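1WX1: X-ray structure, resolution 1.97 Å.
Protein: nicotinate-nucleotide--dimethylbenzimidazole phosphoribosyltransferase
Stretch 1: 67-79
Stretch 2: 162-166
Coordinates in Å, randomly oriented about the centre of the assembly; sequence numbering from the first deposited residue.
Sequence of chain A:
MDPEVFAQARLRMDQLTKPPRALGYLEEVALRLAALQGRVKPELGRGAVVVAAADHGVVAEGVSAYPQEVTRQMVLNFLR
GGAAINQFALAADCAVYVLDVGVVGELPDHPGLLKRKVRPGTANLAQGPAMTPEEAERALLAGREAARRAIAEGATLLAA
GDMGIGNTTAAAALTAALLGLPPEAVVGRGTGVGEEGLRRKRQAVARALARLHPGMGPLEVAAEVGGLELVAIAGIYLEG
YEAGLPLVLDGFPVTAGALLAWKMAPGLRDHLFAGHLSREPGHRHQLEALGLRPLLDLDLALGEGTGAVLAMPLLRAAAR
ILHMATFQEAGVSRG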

ATOM      1  N   PRO A  67      29.738  -2.319  -9.592  1.00 24.73           N
ATOM      2  CA  PRO A  67      30.534  -3.357 -10.252  1.00 24.03           C
ATOM      3  C   PRO A  67      29.709  -4.638 -10.375  1.00 23.66           C
ATOM      4  O   PRO A  67      28.853  -4.915  -9.536  1.00 21.77           O
ATOM      5  CB  PRO A  67      31.731  -3.515  -9.321  1.00 25.50           C
ATOM      6  CG  PRO A  67      31.137  -3.226  -7.972  1.00 24.86           C
ATOM      7  CD  PRO A  67      30.281  -2.013  -8.256  1.00 25.19           C
ATOM      8  N   GLN A  68      29.982  -5.414 -11.418  1.00 22.23           N
ATOM      9  CA  GLN A  68      29.265  -6.650 -11.690  1.00 21.77           C
ATOM     10  C   GLN A  68      29.182  -7.615 -10.508  1.00 21.12           C
ATOM     11  O   GLN A  68      28.174  -8.311 -10.343  1.00 19.11           O
ATOM     12  CB  GLN A  68      29.921  -7.358 -12.881  1.00 22.27           C
ATOM     13  CG  GLN A  68      29.171  -8.579 -13.355  1.00 23.55           C
ATOM     14  CD  GLN A  68      29.582  -8.989 -14.753  1.00 24.27           C
ATOM     15  OE1 GLN A  68      30.694  -9.462 -14.972  1.00 23.14           O
ATOM     16  NE2 GLN A  68      28.683  -8.799 -15.712  1.00 21.27           N
ATOM     17  N   GLU A  69      30.234  -7.647  -9.693  1.00 19.54           N
ATOM     18  CA  GLU A  69      30.310  -8.537  -8.542  1.00 20.07           C
ATOM     19  C   GLU A  69      29.145  -8.385  -7.575  1.00 18.87           C
ATOM     20  O   GLU A  69      28.852  -9.301  -6.820  1.00 18.98           O
ATOM     21  CB  GLU A  69      31.613  -8.285  -7.756  1.00 24.38           C
ATOM     22  CG  GLU A  69      31.752  -6.876  -7.234  1.00 30.91           C
ATOM     23  CD  GLU A  69      33.114  -6.557  -6.658  1.00 36.85           C
ATOM     24  OE1 GLU A  69      33.588  -7.299  -5.761  1.00 42.46           O
ATOM     25  OE2 GLU A  69      33.706  -5.556  -7.103  1.00 41.81           O
ATOM     26  N   VAL A  70      28.492  -7.227  -7.590  1.00 16.26           N
ATOM     27  CA  VAL A  70      27.369  -6.967  -6.693  1.00 17.45           C
ATOM     28  C   VAL A  70      26.198  -7.938  -6.868  1.00 17.63           C
ATOM     29  O   VAL A  70      25.491  -8.241  -5.908  1.00 18.43           O
ATOM     30  CB  VAL A  70      26.870  -5.510  -6.850  1.00 18.64           C
ATOM     31  CG1 VAL A  70      25.597  -5.297  -6.033  1.00 20.81           C
ATOM     32  CG2 VAL A  70      27.957  -4.542  -6.368  1.00 19.00           C
ATOM     33  N   THR A  71      26.000  -8.444  -8.081  1.00 16.23           N
ATOM     34  CA  THR A  71      24.909  -9.395  -8.313  1.00 16.03           C
ATOM     35  C   THR A  71      25.093 -10.619  -7.416  1.00 16.04           C
ATOM     36  O   THR A  71      24.192 -10.998  -6.668  1.00 14.48           O
ATOM     37  CB  THR A  71      24.866  -9.866  -9.781  1.00 16.30           C
ATOM     38  OG1 THR A  71      24.741  -8.729 -10.643  1.00 15.23           O
ATOM     39  CG2 THR A  71      23.683 -10.797 -10.009  1.00 15.99           C
ATOM     40  N   ARG A  72      26.267 -11.234  -7.493  1.00 16.15           N
ATOM     41  CA  ARG A  72      26.553 -12.405  -6.679  1.00 15.95           C
ATOM     42  C   ARG A  72      26.519 -12.086  -5.184  1.00 16.20           C
ATOM     43  O   ARG A  72      25.992 -12.863  -4.384  1.00 16.18           O
ATOM     44  CB  ARG A  72      27.920 -12.985  -7.045  1.00 17.27           C
ATOM     45  CG  ARG A  72      28.323 -14.157  -6.172  1.00 19.74           C
ATOM     46  CD  ARG A  72      29.594 -14.839  -6.658  1.00 21.59           C
ATOM     47  NE  ARG A  72      29.967 -15.904  -5.735  1.00 24.34           N
ATOM     48  CZ  ARG A  72      30.523 -15.700  -4.545  1.00 26.56           C
ATOM     49  NH1 ARG A  72      30.789 -14.468  -4.133  1.00 27.27           N
ATOM     50  NH2 ARG A  72      30.781 -16.727  -3.751  1.00 27.60           N
ATOM     51  N   GLN A  73      27.087 -10.949  -4.808  1.00 16.59           N
ATOM     52  CA  GLN A  73      27.108 -10.551  -3.407  1.00 17.19           C
ATOM     53  C   GLN A  73      25.688 -10.333  -2.894  1.00 16.99           C
ATOM     54  O   GLN A  73      25.376 -10.678  -1.759  1.00 17.10           O
ATOM     55  CB  GLN A  73      27.932  -9.277  -3.239  1.00 17.64           C
ATOM     56  CG  GLN A  73      29.362  -9.411  -3.742  1.00 20.58           C
ATOM     57  CD  GLN A  73      30.105  -8.099  -3.705  1.00 20.25           C
ATOM     58  OE1 GLN A  73      29.508  -7.034  -3.863  1.00 21.53           O
ATOM     59  NE2 GLN A  73      31.419  -8.166  -3.513  1.00 23.56           N
ATOM     60  N   MET A  74      24.820  -9.777  -3.733  1.00 15.72           N
ATOM     61  CA  MET A  74      23.444  -9.549  -3.315  1.00 16.38           C
ATOM     62  C   MET A  74      22.692 -10.865  -3.190  1.00 16.39           C
ATOM     63  O   MET A  74      21.822 -10.998  -2.334  1.00 15.35           O
ATOM     64  CB  MET A  74      22.731  -8.598  -4.281  1.00 15.60           C
ATOM     65  CG  MET A  74      23.072  -7.135  -4.028  1.00 17.53           C
ATOM     66  SD  MET A  74      22.623  -6.608  -2.345  1.00 20.48           S
ATOM     67  CE  MET A  74      20.830  -6.839  -2.388  1.00 20.61           C
ATOM     68  N   VAL A  75      23.021 -11.841  -4.036  1.00 16.82           N
ATOM     69  CA  VAL A  75      22.372 -13.142  -3.933  1.00 16.77           C
ATOM     70  C   VAL A  75      22.713 -13.720  -2.563  1.00 17.08           C
ATOM     71  O   VAL A  75      21.848 -14.249  -1.868  1.00 16.15           O
ATOM     72  CB  VAL A  75      22.846 -14.121  -5.027  1.00 16.76           C
ATOM     73  CG1 VAL A  75      22.426 -15.550  -4.666  1.00 16.53           C
ATOM     74  CG2 VAL A  75      22.221 -13.733  -6.364  1.00 16.36           C
ATOM     75  N   LEU A  76      23.979 -13.612  -2.175  1.00 16.59           N
ATOM     76  CA  LEU A  76      24.399 -14.110  -0.873  1.00 17.82           C
ATOM     77  C   LEU A  76      23.645 -13.343   0.217  1.00 16.59           C
ATOM     78  O   LEU A  76      23.245 -13.919   1.222  1.00 18.85           O
ATOM     79  CB  LEU A  76      25.910 -13.938  -0.701  1.00 17.45           C
ATOM     80  CG  LEU A  76      26.753 -14.856  -1.593  1.00 17.79           C
ATOM     81  CD1 LEU A  76      28.229 -14.504  -1.440  1.00 20.86           C
ATOM     82  CD2 LEU A  76      26.509 -16.310  -1.217  1.00 18.61           C
ATOM     83  N   ASN A  77      23.448 -12.046  -0.001  1.00 16.40           N
ATOM     84  CA  ASN A  77      22.728 -11.202   0.954  1.00 17.86           C
ATOM     85  C   ASN A  77      21.302 -11.751   1.092  1.00 18.14           C
ATOM     86  O   ASN A  77      20.776 -11.838   2.204  1.00 18.68           O
ATOM     87  CB  ASN A  77      22.699  -9.748   0.450  1.00 18.37           C
ATOM     88  CG  ASN A  77      22.353  -8.736   1.547  1.00 20.99           C
ATOM     89  OD1 ASN A  77      22.059  -7.568   1.256  1.00 23.51           O
ATOM     90  ND2 ASN A  77      22.403  -9.170   2.800  1.00 15.65           N
ATOM     91  N   PHE A  78      20.689 -12.122  -0.036  1.00 17.29           N
ATOM     92  CA  PHE A  78      19.332 -12.688  -0.036  1.00 16.99           C
ATOM     93  C   PHE A  78      19.299 -13.949   0.821  1.00 18.88           C
ATOM     94  O   PHE A  78      18.393 -14.139   1.628  1.00 18.37           O
ATOM     95  CB  PHE A  78      18.881 -13.098  -1.449  1.00 16.52           C
ATOM     96  CG  PHE A  78      18.715 -11.956  -2.417  1.00 16.35           C
ATOM     97  CD1 PHE A  78      18.850 -12.176  -3.790  1.00 17.79           C
ATOM     98  CD2 PHE A  78      18.447 -10.666  -1.969  1.00 17.11           C
ATOM     99  CE1 PHE A  78      18.714 -11.129  -4.702  1.00 16.81           C
ATOM    100  CE2 PHE A  78      18.307  -9.612  -2.873  1.00 18.58           C
ATOM    101  CZ  PHE A  78      18.451  -9.845  -4.241  1.00 17.28           C
ATOM    102  N   LEU A  79      20.287 -14.819   0.627  1.00 18.41           N
ATOM    103  CA  LEU A  79      20.346 -16.074   1.369  1.00 20.30           C
ATOM    104  C   LEU A  79      20.624 -15.871   2.856  1.00 21.55           C
ATOM    105  O   LEU A  79      20.340 -16.747   3.671  1.00 22.73           O
ATOM    106  CB  LEU A  79      21.408 -17.000   0.761  1.00 20.29           C
ATOM    107  CG  LEU A  79      21.209 -17.351  -0.720  1.00 22.30           C
ATOM    108  CD1 LEU A  79      22.313 -18.307  -1.169  1.00 20.80           C
ATOM    109  CD2 LEU A  79      19.834 -17.983  -0.931  1.00 20.51           C
ATOM    110  N   ASP A 162      13.957  -9.459  -9.453  1.00 13.38           N
ATOM    111  CA  ASP A 162      15.141  -9.463 -10.302  1.00 13.67           C
ATOM    112  C   ASP A 162      16.386  -9.009  -9.551  1.00 14.71           C
ATOM    113  O   ASP A 162      16.314  -8.204  -8.628  1.00 15.36           O
ATOM    114  CB  ASP A 162      14.953  -8.488 -11.458  1.00 15.92           C
ATOM    115  CG  ASP A 162      14.899  -7.047 -10.978  1.00 18.08           C
ATOM    116  OD1 ASP A 162      13.958  -6.706 -10.222  1.00 20.28           O
ATOM    117  OD2 ASP A 162      15.803  -6.258 -11.335  1.00 21.23           O
ATOM    118  N   MET A 163      17.534  -9.534  -9.956  1.00 15.96           N
ATOM    119  CA  MET A 163      18.799  -9.108  -9.378  1.00 16.18           C
ATOM    120  C   MET A 163      19.832  -9.316 -10.468  1.00 17.00           C
ATOM    121  O   MET A 163      20.109 -10.445 -10.874  1.00 17.37           O
ATOM    122  CB  MET A 163      19.168  -9.913  -8.133  1.00 17.40           C
ATOM    123  CG  MET A 163      20.461  -9.421  -7.445  1.00 20.28           C
ATOM    124  SD  MET A 163      20.434  -7.667  -6.909  1.00 23.25           S
ATOM    125  CE  MET A 163      21.901  -7.001  -7.743  1.00 22.06           C
ATOM    126  N   GLY A 164      20.380  -8.213 -10.961  1.00 16.09           N
ATOM    127  CA  GLY A 164      21.379  -8.299 -12.006  1.00 17.34           C
ATOM    128  C   GLY A 164      21.886  -6.918 -12.365  1.00 17.17           C
ATOM    129  O   GLY A 164      21.143  -6.108 -12.906  1.00 16.80           O
ATOM    130  N   ILE A 165      23.148  -6.647 -12.052  1.00 17.54           N
ATOM    131  CA  ILE A 165      23.739  -5.351 -12.364  1.00 16.40           C
ATOM    132  C   ILE A 165      23.683  -5.150 -13.874  1.00 15.76           C
ATOM    133  O   ILE A 165      24.105  -6.014 -14.638  1.00 15.27           O
ATOM    134  CB  ILE A 165      25.208  -5.275 -11.878  1.00 16.98           C
ATOM    135  CG1 ILE A 165      25.257  -5.386 -10.349  1.00 15.66           C
ATOM    136  CG2 ILE A 165      25.846  -3.971 -12.337  1.00 14.16           C
ATOM    137  CD1 ILE A 165      24.415  -4.351  -9.627  1.00 17.02           C
ATOM    138  N   GLY A 166      23.135  -4.013 -14.289  1.00 17.75           N
ATOM    139  CA  GLY A 166      23.011  -3.710 -15.702  1.00 18.71           C
ATOM    140  C   GLY A 166      21.735  -4.241 -16.332  1.00 19.95           C
ATOM    141  O   GLY A 166      21.527  -4.079 -17.534  1.00 20.89           O
TER
HETATM  142  O   HOH W   1      26.166  -7.959 -14.441  1.00 17.29           O

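A type I turn from Pro 67 to Val 70 leads into a helix running through Leu 79, and the end of a strand, Asp 162 to Met 163, passes beside it before loosening into loop. The backbones come nearest where Thr 71 faces Gly 164, with 5.2 Å between their CA atoms.

Two bumps carry most of the fit. Met 163 points its CB toward the helix and lays its side chain along the ridge formed by Val 70, Met 74 and Phe 78, residues spaced four apart and so on one helical face. Its SD sits 3.6 Å from Met 74 CB, its CE reaches to 4.4 Å from Val 70 CG1, and its CB lies 3.7 Å from Phe 78 CE1, at the ring edge. From CB to CE the chain thus meets Phe 78, Met 74 and Val 70 in turn. Ile 165 fills the hollow at the turn: its CG1 packs 3.9 Å from Val 70 CB and 3.7 Å from Pro 67 O.

Between these bumps, Thr 71 supplies the polar pin. Ile 165 N donates to Thr 71 OG1 at 3.0 Å, almost perfectly straight, the only direct hydrogen bond between the stretches, satisfying a loop amide within a largely apolar contact. Thr 71 CG2 meanwhile rests 3.7 Å from Met 163 O. At the margin, a water bridges Gln 68 NE2 (2.9 Å) and Ile 165 O (2.8 Å).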